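Local coordinates for protein acylneuraminate lyase (PDB 4N4P) that belongs to the dihydrodipicolinate synthetase family of TIM-barrel proteins and forms an assembly of four chains, at residues K8-A13 with S210-N215; G165-A170 with M189-E194; I45-S50 with E64-V69. All coordinates share one frame; numbering follows the deposited sequence.

Contact 1 of 3, residues K8-A13 with S210-N215; sequences KGLFPA and STYNVN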
loop_
_atom_site.group_PDB
_atom_site.type_symbol
_atom_site.label_atom_id
_atom_site.label_comp_id
_atom_site.label_asym_id
_atom_site.label_seq_id
_atom_site.Cartn_x
_atom_site.Cartn_y
_atom_site.Cartn_z
ATOM N N LYS A 8 2.171 -22.129 -26.938
ATOM C CA LYS A 8 0.812 -21.578 -27.109
ATOM C C LYS A 8 -0.186 -22.413 -26.349
ATOM O O LYS A 8 -0.074 -23.645 -26.308
ATOM C CB LYS A 8 0.446 -21.547 -28.580
ATOM C CG LYS A 8 1.272 -20.485 -29.319
ATOM C CD LYS A 8 1.071 -20.476 -30.827
ATOM C CE LYS A 8 1.832 -19.291 -31.415
ATOM N NZ LYS A 8 1.434 -19.082 -32.851
ATOM N N GLY A 9 -1.175 -21.745 -25.760
ATOM C CA GLY A 9 -2.322 -22.426 -25.207
ATOM C C GLY A 9 -2.304 -22.503 -23.689
ATOM O O GLY A 9 -1.766 -21.611 -23.002
ATOM N N LEU A 10 -2.888 -23.582 -23.162
ATOM C CA LEU A 10 -3.081 -23.688 -21.718
ATOM C C LEU A 10 -2.082 -24.616 -21.046
ATOM O O LEU A 10 -1.917 -25.776 -21.452
ATOM C CB LEU A 10 -4.484 -24.181 -21.395
ATOM C CG LEU A 10 -5.620 -23.277 -21.845
ATOM C CD1 LEU A 10 -6.952 -23.973 -21.459
ATOM C CD2 LEU A 10 -5.511 -21.890 -21.178
ATOM N N PHE A 11 -1.464 -24.091 -19.990
ATOM C CA PHE A 11 -0.509 -24.821 -19.147
ATOM C C PHE A 11 -0.999 -24.784 -17.690
ATOM O O PHE A 11 -0.649 -23.857 -16.964
ATOM C CB PHE A 11 0.848 -24.131 -19.197
ATOM C CG PHE A 11 1.587 -24.318 -20.498
ATOM C CD1 PHE A 11 1.081 -23.806 -21.685
ATOM C CD2 PHE A 11 2.778 -25.018 -20.524
ATOM C CE1 PHE A 11 1.757 -23.990 -22.895
ATOM C CE2 PHE A 11 3.494 -25.193 -21.726
ATOM C CZ PHE A 11 2.972 -24.711 -22.904
ATOM N N PRO A 12 -1.759 -25.796 -17.246
ATOM C CA PRO A 12 -2.086 -25.868 -15.822
ATOM C C PRO A 12 -0.808 -25.884 -14.982
ATOM O O PRO A 12 0.203 -26.541 -15.340
ATOM C CB PRO A 12 -2.809 -27.224 -15.682
ATOM C CG PRO A 12 -2.374 -28.014 -16.936
ATOM C CD PRO A 12 -2.275 -26.966 -17.990
ATOM N N ALA A 13 -0.846 -25.144 -13.886
ATOM C CA ALA A 13 0.195 -25.225 -12.868
ATOM C C ALA A 13 -0.130 -26.435 -11.998
ATOM O O ALA A 13 -0.974 -26.379 -11.089
ATOM C CB ALA A 13 0.248 -23.944 -12.049
ATOM N N SER A 210 -3.269 -22.030 -12.159
ATOM C CA SER A 210 -3.773 -23.076 -11.282
ATOM C C SER A 210 -5.154 -23.549 -11.746
ATOM O O SER A 210 -5.483 -24.730 -11.636
ATOM C CB SER A 210 -3.893 -22.514 -9.858
ATOM O OG SER A 210 -4.812 -21.417 -9.818
ATOM N N THR A 211 -5.974 -22.620 -12.233
ATOM C CA THR A 211 -7.394 -22.944 -12.476
ATOM C C THR A 211 -7.605 -23.819 -13.719
ATOM O O THR A 211 -8.659 -24.438 -13.874
ATOM C CB THR A 211 -8.300 -21.678 -12.555
ATOM O OG1 THR A 211 -7.975 -20.937 -13.731
ATOM C CG2 THR A 211 -8.115 -20.792 -11.315
ATOM N N TYR A 212 -6.596 -23.904 -14.582
ATOM C CA TYR A 212 -6.720 -24.723 -15.794
ATOM C C TYR A 212 -6.551 -26.202 -15.474
ATOM O O TYR A 212 -6.785 -27.040 -16.339
ATOM C CB TYR A 212 -5.711 -24.311 -16.888
ATOM C CG TYR A 212 -5.645 -22.811 -17.097
ATOM C CD1 TYR A 212 -6.824 -22.060 -17.262
ATOM C CD2 TYR A 212 -4.417 -22.141 -17.112
ATOM C CE1 TYR A 212 -6.782 -20.658 -17.441
ATOM C CE2 TYR A 212 -4.357 -20.741 -17.285
ATOM C CZ TYR A 212 -5.548 -20.013 -17.434
ATOM O OH TYR A 212 -5.496 -18.643 -17.600
ATOM N N ASN A 213 -6.144 -26.519 -14.242
ATOM C CA ASN A 213 -6.082 -27.920 -13.807
ATOM C C ASN A 213 -7.419 -28.647 -13.995
ATOM O O ASN A 213 -7.434 -29.845 -14.287
ATOM C CB ASN A 213 -5.657 -28.055 -12.328
ATOM C CG ASN A 213 -4.145 -27.956 -12.116
ATOM O OD1 ASN A 213 -3.618 -26.924 -11.635
ATOM N ND2 ASN A 213 -3.448 -29.035 -12.414
ATOM N N VAL A 214 -8.541 -27.952 -13.792
ATOM C CA VAL A 214 -9.836 -28.626 -13.831
ATOM C C VAL A 214 -10.856 -27.918 -14.743
ATOM O O VAL A 214 -11.948 -28.444 -14.984
ATOM C CB VAL A 214 -10.435 -28.862 -12.395
ATOM C CG1 VAL A 214 -9.466 -29.695 -11.552
ATOM C CG2 VAL A 214 -10.749 -27.510 -11.698
ATOM N N ASN A 215 -10.487 -26.755 -15.274
ATOM C CA ASN A 215 -11.378 -26.043 -16.178
ATOM C C ASN A 215 -10.710 -25.552 -17.447
ATOM O O ASN A 215 -10.981 -24.427 -17.915
ATOM C CB ASN A 215 -12.122 -24.899 -15.484
ATOM C CG ASN A 215 -13.383 -24.512 -16.216
ATOM O OD1 ASN A 215 -13.770 -25.176 -17.199
ATOM N ND2 ASN A 215 -14.053 -23.455 -15.747
#
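Leu10 and Tyr212 lie at the heart of a buried, largely apolar contact between the first strand of the TIM barrel, 9-12, and the 210-215 segment leading from strand 206-209 into helix 212-227. The methyl Leu10 CD2 sits over the middle of the phenol ring, 3.9 Å from the centroid of the Tyr212 ring and 2° off its normal. That is a well-centred CH-pi contact, in which the methyl is shared by the whole ring: Tyr212 CD1 and CE1 are both 4.1 Å from Leu10 CD2. With CD1 of Leu10 extended anti to CA (chi2 178°), the other methyl, CD2, is left to meet the ring, and the two side chains cross at about a right angle. A branched leucine suits this place because one methyl can rest on the ring face while the rest of the residue stays in the apolar core. At the ring edge, near its plane, Phe11 O lies 4.1 Å from Tyr212 CD2.

Further along the strand, Pro12 turns its CB onto the backbone of residues 212-213, 3.7 Å from Asn213 N and 3.9 Å from Tyr212 C. CB, fixed in the pyrrolidine ring, is the atom that meets this backbone. Ala13 needs only a methyl: its CB lies 4.0 Å from Ser210 N, and the backbones come together here, Ala13 CA lying 4.8 Å from Ser210 CA.

Around this junction, Gly9 and Phe11 bond through their backbones to Phe207 of strand 206-209. Leu10 also packs on Ala219 and Ile223, later in helix 212-227, while Tyr212 touches Tyr241 of helix 231-248.

Contact 2 of 3, residues G165-A170 with M189-E194; sequences GSKYGA and MFAWDE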
loop_
_atom_site.group_PDB
_atom_site.type_symbol
_atom_site.label_atom_id
_atom_site.label_comp_id
_atom_site.label_asym_id
_atom_site.label_seq_id
_atom_site.Cartn_x
_atom_site.Cartn_y
_atom_site.Cartn_z
ATOM N N GLY A 165 12.155 -15.312 -21.996
ATOM C CA GLY A 165 10.977 -14.498 -21.644
ATOM C C GLY A 165 10.651 -14.621 -20.164
ATOM O O GLY A 165 11.522 -14.887 -19.356
ATOM N N SER A 166 9.384 -14.452 -19.819
ATOM C CA SER A 166 9.022 -14.357 -18.426
ATOM C C SER A 166 7.652 -14.959 -18.233
ATOM O O SER A 166 6.826 -14.911 -19.157
ATOM C CB SER A 166 9.007 -12.864 -18.039
ATOM O OG SER A 166 8.340 -12.626 -16.795
ATOM N N LYS A 167 7.419 -15.508 -17.035
ATOM C CA LYS A 167 6.094 -15.860 -16.576
ATOM C C LYS A 167 5.554 -14.612 -15.875
ATOM O O LYS A 167 6.119 -14.173 -14.861
ATOM C CB LYS A 167 6.167 -17.054 -15.626
ATOM C CG LYS A 167 4.828 -17.450 -15.048
ATOM C CD LYS A 167 4.963 -18.813 -14.407
ATOM C CE LYS A 167 3.701 -19.214 -13.706
ATOM N NZ LYS A 167 3.667 -18.598 -12.367
ATOM N N TYR A 168 4.502 -14.021 -16.453
ATOM C CA TYR A 168 3.946 -12.770 -15.990
ATOM C C TYR A 168 2.690 -13.022 -15.131
ATOM O O TYR A 168 1.631 -13.327 -15.653
ATOM C CB TYR A 168 3.611 -11.836 -17.192
ATOM C CG TYR A 168 3.274 -10.460 -16.682
ATOM C CD1 TYR A 168 1.974 -10.141 -16.275
ATOM C CD2 TYR A 168 4.274 -9.499 -16.524
ATOM C CE1 TYR A 168 1.676 -8.877 -15.741
ATOM C CE2 TYR A 168 3.988 -8.251 -16.000
ATOM C CZ TYR A 168 2.702 -7.948 -15.604
ATOM O OH TYR A 168 2.437 -6.698 -15.072
ATOM N N GLY A 169 2.829 -12.904 -13.815
ATOM C CA GLY A 169 1.712 -13.201 -12.915
ATOM C C GLY A 169 1.100 -12.004 -12.199
ATOM O O GLY A 169 0.190 -12.173 -11.365
ATOM N N ALA A 170 1.540 -10.795 -12.509
ATOM C CA ALA A 170 1.009 -9.637 -11.796
ATOM C C ALA A 170 -0.388 -9.212 -12.267
ATOM O O ALA A 170 -0.821 -9.545 -13.374
ATOM C CB ALA A 170 1.987 -8.460 -11.868
ATOM N N MET A 189 4.526 -15.740 -20.855
ATOM C CA MET A 189 3.480 -16.667 -20.490
ATOM C C MET A 189 2.566 -15.951 -19.477
ATOM O O MET A 189 3.039 -15.487 -18.436
ATOM C CB MET A 189 4.096 -17.961 -19.942
ATOM C CG MET A 189 4.931 -18.729 -21.004
ATOM S SD MET A 189 3.955 -19.310 -22.411
ATOM C CE MET A 189 3.107 -20.737 -21.734
ATOM N N PHE A 190 1.287 -15.802 -19.810
ATOM C CA PHE A 190 0.386 -14.971 -19.001
ATOM C C PHE A 190 -0.217 -15.808 -17.846
ATOM O O PHE A 190 -0.853 -16.831 -18.082
ATOM C CB PHE A 190 -0.694 -14.367 -19.893
ATOM C CG PHE A 190 -1.473 -13.278 -19.237
ATOM C CD1 PHE A 190 -0.968 -11.976 -19.187
ATOM C CD2 PHE A 190 -2.701 -13.550 -18.642
ATOM C CE1 PHE A 190 -1.684 -10.959 -18.554
ATOM C CE2 PHE A 190 -3.444 -12.537 -18.026
ATOM C CZ PHE A 190 -2.940 -11.246 -17.973
ATOM N N ALA A 191 -0.003 -15.372 -16.607
ATOM C CA ALA A 191 -0.299 -16.208 -15.449
ATOM C C ALA A 191 -1.327 -15.578 -14.507
ATOM O O ALA A 191 -1.332 -15.847 -13.309
ATOM C CB ALA A 191 0.981 -16.591 -14.704
ATOM N N TRP A 192 -2.226 -14.771 -15.044
ATOM C CA TRP A 192 -3.327 -14.258 -14.223
ATOM C C TRP A 192 -4.654 -14.731 -14.823
ATOM O O TRP A 192 -5.178 -14.139 -15.755
ATOM C CB TRP A 192 -3.247 -12.734 -14.047
ATOM C CG TRP A 192 -4.369 -12.172 -13.163
ATOM C CD1 TRP A 192 -5.051 -12.824 -12.176
ATOM C CD2 TRP A 192 -4.909 -10.846 -13.213
ATOM N NE1 TRP A 192 -5.997 -11.974 -11.596
ATOM C CE2 TRP A 192 -5.915 -10.755 -12.207
ATOM C CE3 TRP A 192 -4.630 -9.721 -13.991
ATOM C CZ2 TRP A 192 -6.638 -9.587 -11.978
ATOM C CZ3 TRP A 192 -5.364 -8.559 -13.768
ATOM C CH2 TRP A 192 -6.355 -8.507 -12.774
ATOM N N ASP A 193 -5.146 -15.857 -14.286
ATOM C CA ASP A 193 -6.256 -16.596 -14.866
ATOM C C ASP A 193 -7.491 -15.714 -15.053
ATOM O O ASP A 193 -8.212 -15.825 -16.062
ATOM C CB ASP A 193 -6.646 -17.786 -13.955
ATOM C CG ASP A 193 -5.459 -18.698 -13.609
ATOM O OD1 ASP A 193 -4.347 -18.181 -13.444
ATOM O OD2 ASP A 193 -5.654 -19.929 -13.481
ATOM N N GLU A 194 -7.740 -14.847 -14.075
ATOM C CA GLU A 194 -8.935 -13.993 -14.139
ATOM C C GLU A 194 -8.882 -12.908 -15.228
ATOM O O GLU A 194 -9.837 -12.160 -15.428
ATOM C CB GLU A 194 -9.167 -13.350 -12.780
ATOM C CG GLU A 194 -9.432 -14.371 -11.695
ATOM C CD GLU A 194 -9.176 -13.821 -10.286
ATOM O OE1 GLU A 194 -8.326 -12.900 -10.124
ATOM O OE2 GLU A 194 -9.846 -14.309 -9.344
#
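Lys167 pairs with Met189, and Tyr168 with Phe190, as parallel neighbours in the TIM barrel, where strands 163-168 and 187-190 are the two strands of a beta-alpha-beta unit joined through helix 173-182. Three backbone bonds zip them together. Met189 N donates to Ser166 O at 3.0 Å, Tyr168 N donates to Met189 O at 2.9 Å, and Ala191 N reaches Tyr168 O at 2.8 Å, carrying the pairing just past the end of the second strand.

Lys167 and Met189 share one face, where both touch Ile208 of strand 206-209. The lysine is extended until its last torsion, which bends NZ aside (chi4 -82°). Its aliphatic part passes alongside Ala191, with Lys167 CE 3.9 Å from Ala191 CB, before NZ hydrogen-bonds to Tyr139 OH. A small residue suits position 191, because the same methyl also lies 3.9 Å from Gly169 CA.

Tyr168 and Phe190 occupy the other face, turned to helix 173-182, and touch lightly at 4.4 Å between Tyr168 CD1 and Phe190 CE1. Both rings also meet Phe176 of that helix, edge-to-face in the case of Phe190, while Tyr168 OH hydrogen-bonds to Asp172 O.

Beyond the strands, Trp192 CE3 comes within 3.9 Å of Ala170 O, and the indole also packs on Phe174 of the second subunit. Its N-H is spoken for: Trp192 NE1 gives Glu194 OE1 a hydrogen bond of 2.9 Å, met on the anti side of the oxygen and 16° out of the carboxylate plane.

Contact 3 of 3, residues I45-S50 with E64-V69; sequences IYITGS and EVMKLV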
loop_
_atom_site.group_PDB
_atom_site.type_symbol
_atom_site.label_atom_id
_atom_site.label_comp_id
_atom_site.label_asym_id
_atom_site.label_seq_id
_atom_site.Cartn_x
_atom_site.Cartn_y
_atom_site.Cartn_z
ATOM N N ILE A 45 2.183 -28.521 -19.466
ATOM C CA ILE A 45 2.053 -28.599 -18.005
ATOM C C ILE A 45 3.203 -27.841 -17.382
ATOM O O ILE A 45 4.357 -27.965 -17.830
ATOM C CB ILE A 45 2.073 -30.076 -17.491
ATOM C CG1 ILE A 45 0.972 -30.878 -18.167
ATOM C CG2 ILE A 45 1.850 -30.130 -15.966
ATOM C CD1 ILE A 45 1.120 -32.405 -18.004
ATOM N N TYR A 46 2.900 -27.059 -16.343
ATOM C CA TYR A 46 3.876 -26.278 -15.615
ATOM C C TYR A 46 3.984 -26.909 -14.232
ATOM O O TYR A 46 3.012 -26.902 -13.476
ATOM C CB TYR A 46 3.370 -24.835 -15.481
ATOM C CG TYR A 46 4.291 -23.880 -14.753
ATOM C CD1 TYR A 46 5.392 -23.333 -15.395
ATOM C CD2 TYR A 46 4.033 -23.487 -13.427
ATOM C CE1 TYR A 46 6.232 -22.432 -14.751
ATOM C CE2 TYR A 46 4.872 -22.584 -12.769
ATOM C CZ TYR A 46 5.979 -22.069 -13.439
ATOM O OH TYR A 46 6.840 -21.175 -12.859
ATOM N N ILE A 47 5.146 -27.489 -13.925
ATOM C CA ILE A 47 5.274 -28.281 -12.708
ATOM C C ILE A 47 6.085 -27.606 -11.631
ATOM O O ILE A 47 6.894 -26.717 -11.905
ATOM C CB ILE A 47 5.813 -29.704 -12.977
ATOM C CG1 ILE A 47 7.304 -29.638 -13.347
ATOM C CG2 ILE A 47 4.926 -30.392 -14.030
ATOM C CD1 ILE A 47 8.047 -30.981 -13.141
ATOM N N THR A 48 5.877 -28.079 -10.400
ATOM C CA THR A 48 6.579 -27.632 -9.195
ATOM C C THR A 48 6.662 -26.116 -9.007
ATOM O O THR A 48 7.681 -25.586 -8.572
ATOM C CB THR A 48 7.985 -28.335 -8.999
ATOM O OG1 THR A 48 8.821 -28.122 -10.154
ATOM C CG2 THR A 48 7.772 -29.837 -8.796
ATOM N N GLY A 49 5.561 -25.438 -9.309
ATOM C CA GLY A 49 5.461 -24.013 -9.039
ATOM C C GLY A 49 4.711 -23.880 -7.715
ATOM O O GLY A 49 4.543 -24.873 -7.000
ATOM N N SER A 50 4.276 -22.656 -7.389
ATOM C CA SER A 50 3.504 -22.417 -6.148
ATOM C C SER A 50 2.322 -23.382 -6.002
ATOM O O SER A 50 2.070 -23.905 -4.915
ATOM C CB SER A 50 2.988 -20.973 -6.117
ATOM O OG SER A 50 4.102 -20.105 -6.185
ATOM N N GLU A 64 12.158 -36.310 -8.085
ATOM C CA GLU A 64 11.259 -37.414 -8.344
ATOM C C GLU A 64 10.048 -36.927 -9.131
ATOM O O GLU A 64 9.641 -37.570 -10.085
ATOM C CB GLU A 64 10.833 -38.123 -7.033
ATOM C CG GLU A 64 10.030 -39.401 -7.204
ATOM C CD GLU A 64 10.736 -40.536 -7.963
ATOM O OE1 GLU A 64 11.989 -40.580 -8.053
ATOM O OE2 GLU A 64 10.003 -41.391 -8.491
ATOM N N VAL A 65 9.473 -35.793 -8.731
ATOM C CA VAL A 65 8.309 -35.260 -9.475
ATOM C C VAL A 65 8.677 -34.981 -10.928
ATOM O O VAL A 65 7.913 -35.308 -11.846
ATOM C CB VAL A 65 7.701 -33.998 -8.809
ATOM C CG1 VAL A 65 6.581 -33.396 -9.678
ATOM C CG2 VAL A 65 7.120 -34.396 -7.442
ATOM N N MET A 66 9.844 -34.391 -11.127
ATOM C CA MET A 66 10.297 -34.057 -12.484
ATOM C C MET A 66 10.433 -35.320 -13.338
ATOM O O MET A 66 10.056 -35.333 -14.528
ATOM C CB MET A 66 11.610 -33.312 -12.430
ATOM C CG MET A 66 11.485 -31.899 -11.855
ATOM S SD MET A 66 13.031 -31.074 -11.528
ATOM C CE MET A 66 13.642 -30.756 -13.196
ATOM N N LYS A 67 10.994 -36.376 -12.739
ATOM C CA LYS A 67 11.146 -37.657 -13.451
ATOM C C LYS A 67 9.809 -38.278 -13.782
ATOM O O LYS A 67 9.577 -38.702 -14.916
ATOM C CB LYS A 67 11.988 -38.646 -12.624
ATOM C CG LYS A 67 13.386 -38.201 -12.483
ATOM C CD LYS A 67 14.072 -38.818 -11.279
ATOM C CE LYS A 67 15.535 -38.468 -11.283
ATOM N NZ LYS A 67 16.174 -38.914 -12.568
ATOM N N LEU A 68 8.917 -38.311 -12.798
ATOM C CA LEU A 68 7.631 -38.969 -12.950
ATOM C C LEU A 68 6.774 -38.266 -13.984
ATOM O O LEU A 68 6.062 -38.922 -14.744
ATOM C CB LEU A 68 6.887 -39.028 -11.619
ATOM C CG LEU A 68 7.454 -39.893 -10.493
ATOM C CD1 LEU A 68 6.719 -39.565 -9.189
ATOM C CD2 LEU A 68 7.392 -41.395 -10.806
ATOM N N VAL A 69 6.859 -36.937 -14.022
ATOM C CA VAL A 69 6.077 -36.177 -14.994
ATOM C C VAL A 69 6.569 -36.431 -16.418
ATOM O O VAL A 69 5.766 -36.674 -17.344
ATOM C CB VAL A 69 6.085 -34.653 -14.681
ATOM C CG1 VAL A 69 5.557 -33.853 -15.863
ATOM C CG2 VAL A 69 5.228 -34.374 -13.432
#
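Ile47 reaches across to the helix with its long branch and lays CD1 against the side-chain root of Met66, 3.8 Å from Met66 CG and 3.9 Å from Met66 CA. The two side chains cross at about a right angle, so the end methyl of one meets the flank of the other. Ile47 holds CG1 in the crowded position between the backbone N and the carbonyl carbon (chi1 72°), which leaves CG2 anti to the carbonyl carbon. That shorter branch fits against both methyls of Val69: Ile47 CG2 lies 4.0 Å from Val69 CG1 and equally far from Val69 CG2. Here the side chains slide past each other in opposite directions. A beta-branched residue is apt, since its two arms serve two points on the helix surface.

Strand 44-47 and helix 59-73 are the first two elements of a beta-alpha-beta unit of the TIM barrel, whose second strand is 78-82. The helix runs back along the outside of the barrel. The axes of segments 45-47 and 64-69 point in nearly opposite directions (161°) and come no closer than 10.6 Å, a gap filled by aliphatic groups. Val65, Met66 and Val69 supply the helix side, with Val65 and Val69 one turn apart.

Just past the strand, Thr48 and Val65 approach tip to tip, Thr48 CG2 being 3.9 Å from Val65 CG1. Threonine suits this border because its two branches differ: the methyl joins the apolar layer, while OG1 is hydrogen-bonded to Gln82 O.

In the fold
Contacts 1 and 3 are buried, whereas contact 2 is only partly so; segments 189-194 and 45-50 also reach other subunits. All three belong to the same barrel sheet. Contacts 1 and 3 each set a strand against a helix and rely on apolar side chains, with an aromatic ring central to contact 1 and aliphatic branches throughout contact 3. Contact 2 joins strand to strand, so backbone bonds do most of the work. Segments 8-13 and 45-50 are neighbours, probably bonded from Tyr46 N to Pro12 O. Contacts 1 and 2 meet where Thr211 OG1 and Asp193 OD2 approach to 2.5 Å, while Lys167 CD packs 3.4 Å from Tyr46 OH of contact 3.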